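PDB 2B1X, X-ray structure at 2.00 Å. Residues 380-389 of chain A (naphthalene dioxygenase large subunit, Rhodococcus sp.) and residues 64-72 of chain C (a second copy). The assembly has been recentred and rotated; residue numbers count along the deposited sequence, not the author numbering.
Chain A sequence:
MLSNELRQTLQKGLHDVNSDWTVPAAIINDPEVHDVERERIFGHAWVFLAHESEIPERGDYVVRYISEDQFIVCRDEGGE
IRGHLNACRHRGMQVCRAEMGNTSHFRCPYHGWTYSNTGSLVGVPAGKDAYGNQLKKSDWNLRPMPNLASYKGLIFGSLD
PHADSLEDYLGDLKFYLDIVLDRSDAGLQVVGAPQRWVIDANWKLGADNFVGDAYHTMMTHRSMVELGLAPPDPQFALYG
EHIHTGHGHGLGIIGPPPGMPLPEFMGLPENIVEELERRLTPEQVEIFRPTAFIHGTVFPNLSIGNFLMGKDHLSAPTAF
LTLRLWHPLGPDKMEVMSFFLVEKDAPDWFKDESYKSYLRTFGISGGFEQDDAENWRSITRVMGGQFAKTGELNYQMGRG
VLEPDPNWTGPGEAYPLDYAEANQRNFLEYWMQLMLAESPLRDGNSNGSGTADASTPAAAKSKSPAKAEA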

ATOM      1  N   THR A 380     -16.087   0.487 -10.665  1.00 10.52           N
ATOM      2  CA  THR A 380     -14.861  -0.323 -10.764  1.00 11.03           C
ATOM      3  C   THR A 380     -14.782  -1.338  -9.635  1.00 11.18           C
ATOM      4  O   THR A 380     -14.454  -2.472  -9.864  1.00 12.04           O
ATOM      5  N   ARG A 381     -15.077  -0.909  -8.410  1.00 11.11           N
ATOM      6  CA  ARG A 381     -15.017  -1.791  -7.254  1.00 12.39           C
ATOM      7  C   ARG A 381     -15.961  -2.986  -7.383  1.00 12.91           C
ATOM      8  O   ARG A 381     -15.554  -4.128  -7.204  1.00 13.39           O
ATOM      9  N   VAL A 382     -17.221  -2.701  -7.651  1.00 12.59           N
ATOM     10  CA  VAL A 382     -18.195  -3.748  -7.664  1.00 14.00           C
ATOM     11  C   VAL A 382     -18.037  -4.636  -8.941  1.00 13.92           C
ATOM     12  O   VAL A 382     -18.373  -5.824  -8.923  1.00 12.33           O
ATOM     13  N   MET A 383     -17.406  -4.083  -9.988  1.00 13.77           N
ATOM     14  CA  MET A 383     -17.103  -4.838 -11.196  1.00 13.68           C
ATOM     15  C   MET A 383     -15.896  -5.766 -11.143  1.00 14.03           C
ATOM     16  O   MET A 383     -15.612  -6.449 -12.144  1.00 13.08           O
ATOM     17  N   GLY A 384     -15.180  -5.772 -10.006  1.00 13.06           N
ATOM     18  CA  GLY A 384     -14.186  -6.791  -9.699  1.00 13.83           C
ATOM     19  C   GLY A 384     -14.770  -8.103  -9.166  1.00 14.11           C
ATOM     20  O   GLY A 384     -14.053  -9.088  -9.029  1.00 15.09           O
ATOM     21  N   GLY A 385     -16.083  -8.156  -8.904  1.00 13.04           N
ATOM     22  CA  GLY A 385     -16.676  -9.396  -8.428  1.00 12.59           C
ATOM     23  C   GLY A 385     -16.871 -10.421  -9.556  1.00 12.50           C
ATOM     24  O   GLY A 385     -17.326 -10.070 -10.667  1.00 11.40           O
ATOM     25  N   GLN A 386     -16.554 -11.684  -9.272  1.00 11.52           N
ATOM     26  CA  GLN A 386     -16.619 -12.729 -10.267  1.00 11.20           C
ATOM     27  C   GLN A 386     -18.030 -12.947 -10.814  1.00 11.53           C
ATOM     28  O   GLN A 386     -18.204 -13.199 -12.002  1.00 12.24           O
ATOM     29  N   PHE A 387     -19.045 -12.823  -9.966  1.00 11.44           N
ATOM     30  CA  PHE A 387     -20.436 -12.889 -10.414  1.00 11.44           C
ATOM     31  C   PHE A 387     -20.855 -11.626 -11.190  1.00 11.41           C
ATOM     32  O   PHE A 387     -21.514 -11.704 -12.236  1.00 10.14           O
ATOM     33  N   ALA A 388     -20.449 -10.465 -10.702  1.00 11.15           N
ATOM     34  CA  ALA A 388     -20.716  -9.220 -11.409  1.00 12.08           C
ATOM     35  C   ALA A 388     -20.198  -9.292 -12.876  1.00 12.46           C
ATOM     36  O   ALA A 388     -20.843  -8.808 -13.829  1.00 13.05           O
ATOM     37  N   LYS A 389     -19.058  -9.947 -13.027  1.00 13.18           N
ATOM     38  CA  LYS A 389     -18.311 -10.017 -14.282  1.00 14.10           C
ATOM     39  C   LYS A 389     -18.988 -10.895 -15.325  1.00 14.11           C
ATOM     40  O   LYS A 389     -18.654 -10.794 -16.498  1.00 14.71           O
TER
ATOM     41  N   ARG C  64     -23.536  -6.913   2.164  1.00 10.80           N
ATOM     42  CA  ARG C  64     -22.697  -8.058   2.574  1.00 11.33           C
ATOM     43  C   ARG C  64     -22.146  -8.739   1.321  1.00 11.67           C
ATOM     44  O   ARG C  64     -22.454  -8.315   0.207  1.00 12.75           O
ATOM     45  N   TYR C  65     -21.376  -9.816   1.485  1.00 12.18           N
ATOM     46  CA  TYR C  65     -20.441 -10.243   0.437  1.00 12.49           C
ATOM     47  C   TYR C  65     -20.384 -11.728   0.208  1.00 12.62           C
ATOM     48  O   TYR C  65     -20.524 -12.514   1.149  1.00 13.44           O
ATOM     49  N   ILE C  66     -20.122 -12.110  -1.036  1.00 12.07           N
ATOM     50  CA  ILE C  66     -19.523 -13.406  -1.317  1.00 12.15           C
ATOM     51  C   ILE C  66     -18.224 -13.083  -2.080  1.00 12.84           C
ATOM     52  O   ILE C  66     -18.246 -12.605  -3.227  1.00 13.58           O
ATOM     53  N   SER C  67     -17.102 -13.234  -1.377  1.00 13.20           N
ATOM     54  CA  SER C  67     -15.804 -12.719  -1.809  1.00 12.79           C
ATOM     55  C   SER C  67     -15.965 -11.263  -2.262  1.00 12.29           C
ATOM     56  O   SER C  67     -16.501 -10.471  -1.510  1.00 12.10           O
ATOM     57  N   GLU C  68     -15.505 -10.912  -3.456  1.00 11.99           N
ATOM     58  CA  GLU C  68     -15.572  -9.534  -3.936  1.00 12.63           C
ATOM     59  C   GLU C  68     -16.980  -9.093  -4.382  1.00 13.57           C
ATOM     60  O   GLU C  68     -17.229  -7.906  -4.587  1.00 15.87           O
ATOM     61  N   ASP C  69     -17.935 -10.015  -4.512  1.00 13.87           N
ATOM     62  CA  ASP C  69     -19.269  -9.600  -4.957  1.00 13.22           C
ATOM     63  C   ASP C  69     -20.073  -9.011  -3.807  1.00 13.38           C
ATOM     64  O   ASP C  69     -20.180  -9.577  -2.732  1.00 12.14           O
ATOM     65  N   GLN C  70     -20.680  -7.877  -4.063  1.00 13.78           N
ATOM     66  CA  GLN C  70     -21.389  -7.149  -3.036  1.00 13.98           C
ATOM     67  C   GLN C  70     -22.897  -7.284  -3.278  1.00 13.87           C
ATOM     68  O   GLN C  70     -23.354  -7.133  -4.402  1.00 13.59           O
ATOM     69  N   PHE C  71     -23.644  -7.568  -2.208  1.00 13.18           N
ATOM     70  CA  PHE C  71     -25.077  -7.829  -2.275  1.00 12.81           C
ATOM     71  C   PHE C  71     -25.794  -6.996  -1.249  1.00 12.98           C
ATOM     72  O   PHE C  71     -25.353  -6.909  -0.093  1.00 13.04           O
ATOM     73  N   ILE C  72     -26.887  -6.383  -1.689  1.00 12.30           N
ATOM     74  CA  ILE C  72     -27.869  -5.806  -0.778  1.00 12.62           C
ATOM     75  C   ILE C  72     -28.762  -6.920  -0.232  1.00 12.87           C
ATOM     76  O   ILE C  72     -29.442  -7.609  -0.989  1.00 13.59           O
TER

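The contact is organised around one carboxylate. Asp C69, the last residue of a type II' turn that brings the strand back on itself, leaves its backbone sideways to the other chain, yet with chi1 at m its end reaches across to a run of backbone amides in chain A. Phe A387 N donates to Asp C69 OD2 at 2.8 Å, and Ala A388 N donates to Asp C69 OD1 at 2.9 Å, so each oxygen takes one peptide NH. Gln A386 N lies 3.2 Å from Asp C69 OD2 at too poor an angle to bond; it is satisfied instead by water 2, 2.8 Å from that nitrogen, which donates in turn to Glu C68 OE1 at 2.9 Å.

Two more waters also serve the carboxylate. Water 1 donates to Asp C69 OD1 (3.0 Å) and to Val A382 O (2.8 Å), while accepting from Gln C70 N (3.2 Å), so it ties the end of the chain A helix to the strand. Water 3 donates to Asp C69 OD2 (2.8 Å) and to Ile C66 O (2.7 Å) and accepts from Gln A386 NE2 (2.9 Å). Gln A386, p then t, reaches Asp C69 and Ile C66 through this water, and its NE2 has a further partner elsewhere in the structure. Each carboxylate oxygen thus accepts from at least one amide and one water.

Such close approach depends on glycine. Gly A385 CA sits 3.3 Å from Asp C69 OD1, and a CB there would point toward the other stretch and fall 2.1 Å from that same Asp C69 OD1, a clash. Glu C68 CB, pointing toward chain A, also packs against this bare backbone, 4.0 Å from Gly A385 CA.

Apolar groups lie beside the polar centre. Phe A387 points toward chain C with chi1 at t, and its CD2 meets CZ of Phe C71, an m rotamer, at 4.0 Å. Val A382, at p, sets CG2 3.8 Å from CB of Gln C70.

Gln C70 points toward chain A in an extended t,t rotamer, and its NE2 donates to Tyr C65 OH at 2.8 Å, a bond within chain C, made by the same nitrogen that lies over a face of the Arg A381 guanidinium. Arg A381, t through chi1 to chi3, leaves sideways but brings its guanidinium over: Gln C70 NE2 is 3.7 Å from Arg A381 NH1, and Arg A381 NH2 comes within 3.0 Å of Tyr C65 OH. Arg A381 NH1 and NH2 and Tyr C65 OH also have partners elsewhere in the structure.

The rule to read here is that one buried acid, faced by glycine, can be paid for by backbone amides and ordered water.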

ATOM      1  CB  THR A 380     -13.640   0.630 -10.728  1.00 10.58           C
ATOM      2  OG1 THR A 380     -13.660   1.388 -11.946  1.00 10.93           O
ATOM      3  CG2 THR A 380     -12.321  -0.160 -10.806  1.00 10.79           C
ATOM      4  CB  ARG A 381     -15.359  -1.036  -5.964  1.00 12.64           C
ATOM      5  CG  ARG A 381     -15.314  -1.933  -4.702  1.00 15.35           C
ATOM      6  CD  ARG A 381     -15.415  -1.181  -3.412  1.00 20.02           C
ATOM      7  NE  ARG A 381     -15.257  -2.093  -2.279  1.00 24.90           N
ATOM      8  CZ  ARG A 381     -15.956  -1.985  -1.150  1.00 24.42           C
ATOM      9  NH1 ARG A 381     -16.834  -1.000  -1.024  1.00 22.42           N
ATOM     10  NH2 ARG A 381     -15.767  -2.858  -0.163  1.00 25.20           N
ATOM     11  CB  VAL A 382     -19.614  -3.182  -7.311  1.00 14.94           C
ATOM     12  CG1 VAL A 382     -20.326  -2.537  -8.518  1.00 13.40           C
ATOM     13  CG2 VAL A 382     -20.465  -4.249  -6.639  1.00 18.58           C
ATOM     14  CB  MET A 383     -17.021  -3.930 -12.437  1.00 14.88           C
ATOM     15  CG  MET A 383     -18.373  -3.347 -12.947  1.00 17.13           C
ATOM     16  SD  MET A 383     -19.795  -4.461 -13.203  1.00 25.42           S
ATOM     17  CE  MET A 383     -18.961  -5.945 -13.629  1.00 20.82           C
ATOM     18  CB  GLN A 386     -16.020 -14.039  -9.711  1.00 10.85           C
ATOM     19  CG  GLN A 386     -16.943 -14.768  -8.752  1.00 10.20           C
ATOM     20  CD  GLN A 386     -16.328 -15.988  -8.122  1.00 10.21           C
ATOM     21  OE1 GLN A 386     -15.501 -16.673  -8.735  1.00 10.80           O
ATOM     22  NE2 GLN A 386     -16.721 -16.255  -6.880  1.00 10.43           N
ATOM     23  CB  PHE A 387     -21.375 -13.103  -9.223  1.00 11.42           C
ATOM     24  CG  PHE A 387     -22.832 -13.239  -9.590  1.00  9.91           C
ATOM     25  CD1 PHE A 387     -23.315 -14.363 -10.255  1.00  9.19           C
ATOM     26  CD2 PHE A 387     -23.739 -12.231  -9.234  1.00 11.90           C
ATOM     27  CE1 PHE A 387     -24.700 -14.485 -10.584  1.00 11.43           C
ATOM     28  CE2 PHE A 387     -25.082 -12.321  -9.555  1.00 12.85           C
ATOM     29  CZ  PHE A 387     -25.600 -13.442 -10.227  1.00 10.48           C
ATOM     30  CB  ALA A 388     -20.037  -8.050 -10.646  1.00 10.46           C
ATOM     31  CB  LYS A 389     -16.914 -10.550 -14.021  1.00 13.48           C
ATOM     32  CG  LYS A 389     -15.861  -9.487 -13.601  1.00 16.66           C
ATOM     33  CD  LYS A 389     -14.549 -10.247 -13.269  1.00 18.90           C
ATOM     34  CE  LYS A 389     -13.324  -9.369 -13.363  1.00 21.83           C
ATOM     35  NZ  LYS A 389     -12.174 -10.014 -12.701  1.00 25.21           N
TER
ATOM     36  CB  ARG C  64     -23.514  -9.039   3.445  1.00 10.98           C
ATOM     37  CG  ARG C  64     -24.093  -8.417   4.745  1.00 11.74           C
ATOM     38  CD  ARG C  64     -22.944  -8.156   5.800  1.00 12.89           C
ATOM     39  NE  ARG C  64     -23.333  -7.226   6.832  1.00 11.90           N
ATOM     40  CZ  ARG C  64     -24.134  -7.505   7.851  1.00 13.54           C
ATOM     41  NH1 ARG C  64     -24.648  -8.713   8.010  1.00  7.47           N
ATOM     42  NH2 ARG C  64     -24.440  -6.539   8.716  1.00 12.15           N
ATOM     43  CB  TYR C  65     -18.989  -9.852   0.845  1.00 13.12           C
ATOM     44  CG  TYR C  65     -18.777  -8.364   0.864  1.00 13.42           C
ATOM     45  CD1 TYR C  65     -19.090  -7.623   1.992  1.00 13.90           C
ATOM     46  CD2 TYR C  65     -18.316  -7.704  -0.267  1.00 14.93           C
ATOM     47  CE1 TYR C  65     -18.942  -6.240   2.007  1.00 14.68           C
ATOM     48  CE2 TYR C  65     -18.151  -6.327  -0.267  1.00 15.81           C
ATOM     49  CZ  TYR C  65     -18.474  -5.605   0.871  1.00 16.85           C
ATOM     50  OH  TYR C  65     -18.297  -4.226   0.847  1.00 22.01           O
ATOM     51  CB  ILE C  66     -20.462 -14.369  -2.077  1.00 12.49           C
ATOM     52  CG1 ILE C  66     -21.749 -14.647  -1.259  1.00  9.93           C
ATOM     53  CG2 ILE C  66     -19.720 -15.682  -2.312  1.00 12.99           C
ATOM     54  CD1 ILE C  66     -22.768 -15.532  -1.964  1.00 12.26           C
ATOM     55  CB  SER C  67     -15.200 -13.607  -2.875  1.00 12.47           C
ATOM     56  OG  SER C  67     -15.048 -14.923  -2.345  1.00 15.82           O
ATOM     57  CB  GLU C  68     -14.538  -9.301  -5.069  1.00 12.78           C
ATOM     58  CG  GLU C  68     -13.063  -9.394  -4.680  1.00 10.25           C
ATOM     59  CD  GLU C  68     -12.531 -10.853  -4.671  1.00 12.41           C
ATOM     60  OE1 GLU C  68     -13.221 -11.797  -5.141  1.00 11.60           O
ATOM     61  OE2 GLU C  68     -11.416 -11.056  -4.184  1.00 12.29           O
ATOM     62  CB  ASP C  69     -20.030 -10.773  -5.562  1.00 13.63           C
ATOM     63  CG  ASP C  69     -19.592 -11.070  -6.969  1.00 14.79           C
ATOM     64  OD1 ASP C  69     -19.822 -10.197  -7.848  1.00 13.45           O
ATOM     65  OD2 ASP C  69     -19.023 -12.150  -7.277  1.00 17.20           O
ATOM     66  CB  GLN C  70     -20.974  -5.710  -3.117  1.00 14.40           C
ATOM     67  CG  GLN C  70     -21.313  -4.898  -1.922  1.00 16.85           C
ATOM     68  CD  GLN C  70     -20.832  -3.469  -2.063  1.00 18.39           C
ATOM     69  OE1 GLN C  70     -21.358  -2.720  -2.888  1.00 17.60           O
ATOM     70  NE2 GLN C  70     -19.854  -3.076  -1.229  1.00 21.86           N
ATOM     71  CB  PHE C  71     -25.416  -9.296  -2.016  1.00 12.20           C
ATOM     72  CG  PHE C  71     -24.973 -10.215  -3.129  1.00 13.81           C
ATOM     73  CD1 PHE C  71     -23.668 -10.720  -3.141  1.00 12.72           C
ATOM     74  CD2 PHE C  71     -25.840 -10.514  -4.191  1.00 13.33           C
ATOM     75  CE1 PHE C  71     -23.223 -11.536  -4.188  1.00 11.80           C
ATOM     76  CE2 PHE C  71     -25.407 -11.318  -5.249  1.00 14.25           C
ATOM     77  CZ  PHE C  71     -24.087 -11.838  -5.235  1.00 14.27           C
ATOM     78  CB  ILE C  72     -28.765  -4.749  -1.519  1.00 12.42           C
ATOM     79  CG1 ILE C  72     -27.901  -3.605  -2.073  1.00 13.16           C
ATOM     80  CG2 ILE C  72     -29.848  -4.206  -0.584  1.00 11.24           C
ATOM     81  CD1 ILE C  72     -28.555  -2.832  -3.131  1.00 11.59           C
TER
HETATM   82  O   HOH W   1     -19.937  -7.308  -7.114  1.00 23.28           O
HETATM   83  O   HOH W   2     -15.469 -12.466  -6.786  1.00 16.93           O
HETATM   84  O   HOH W   3     -17.635 -13.856  -5.557  1.00 23.66           O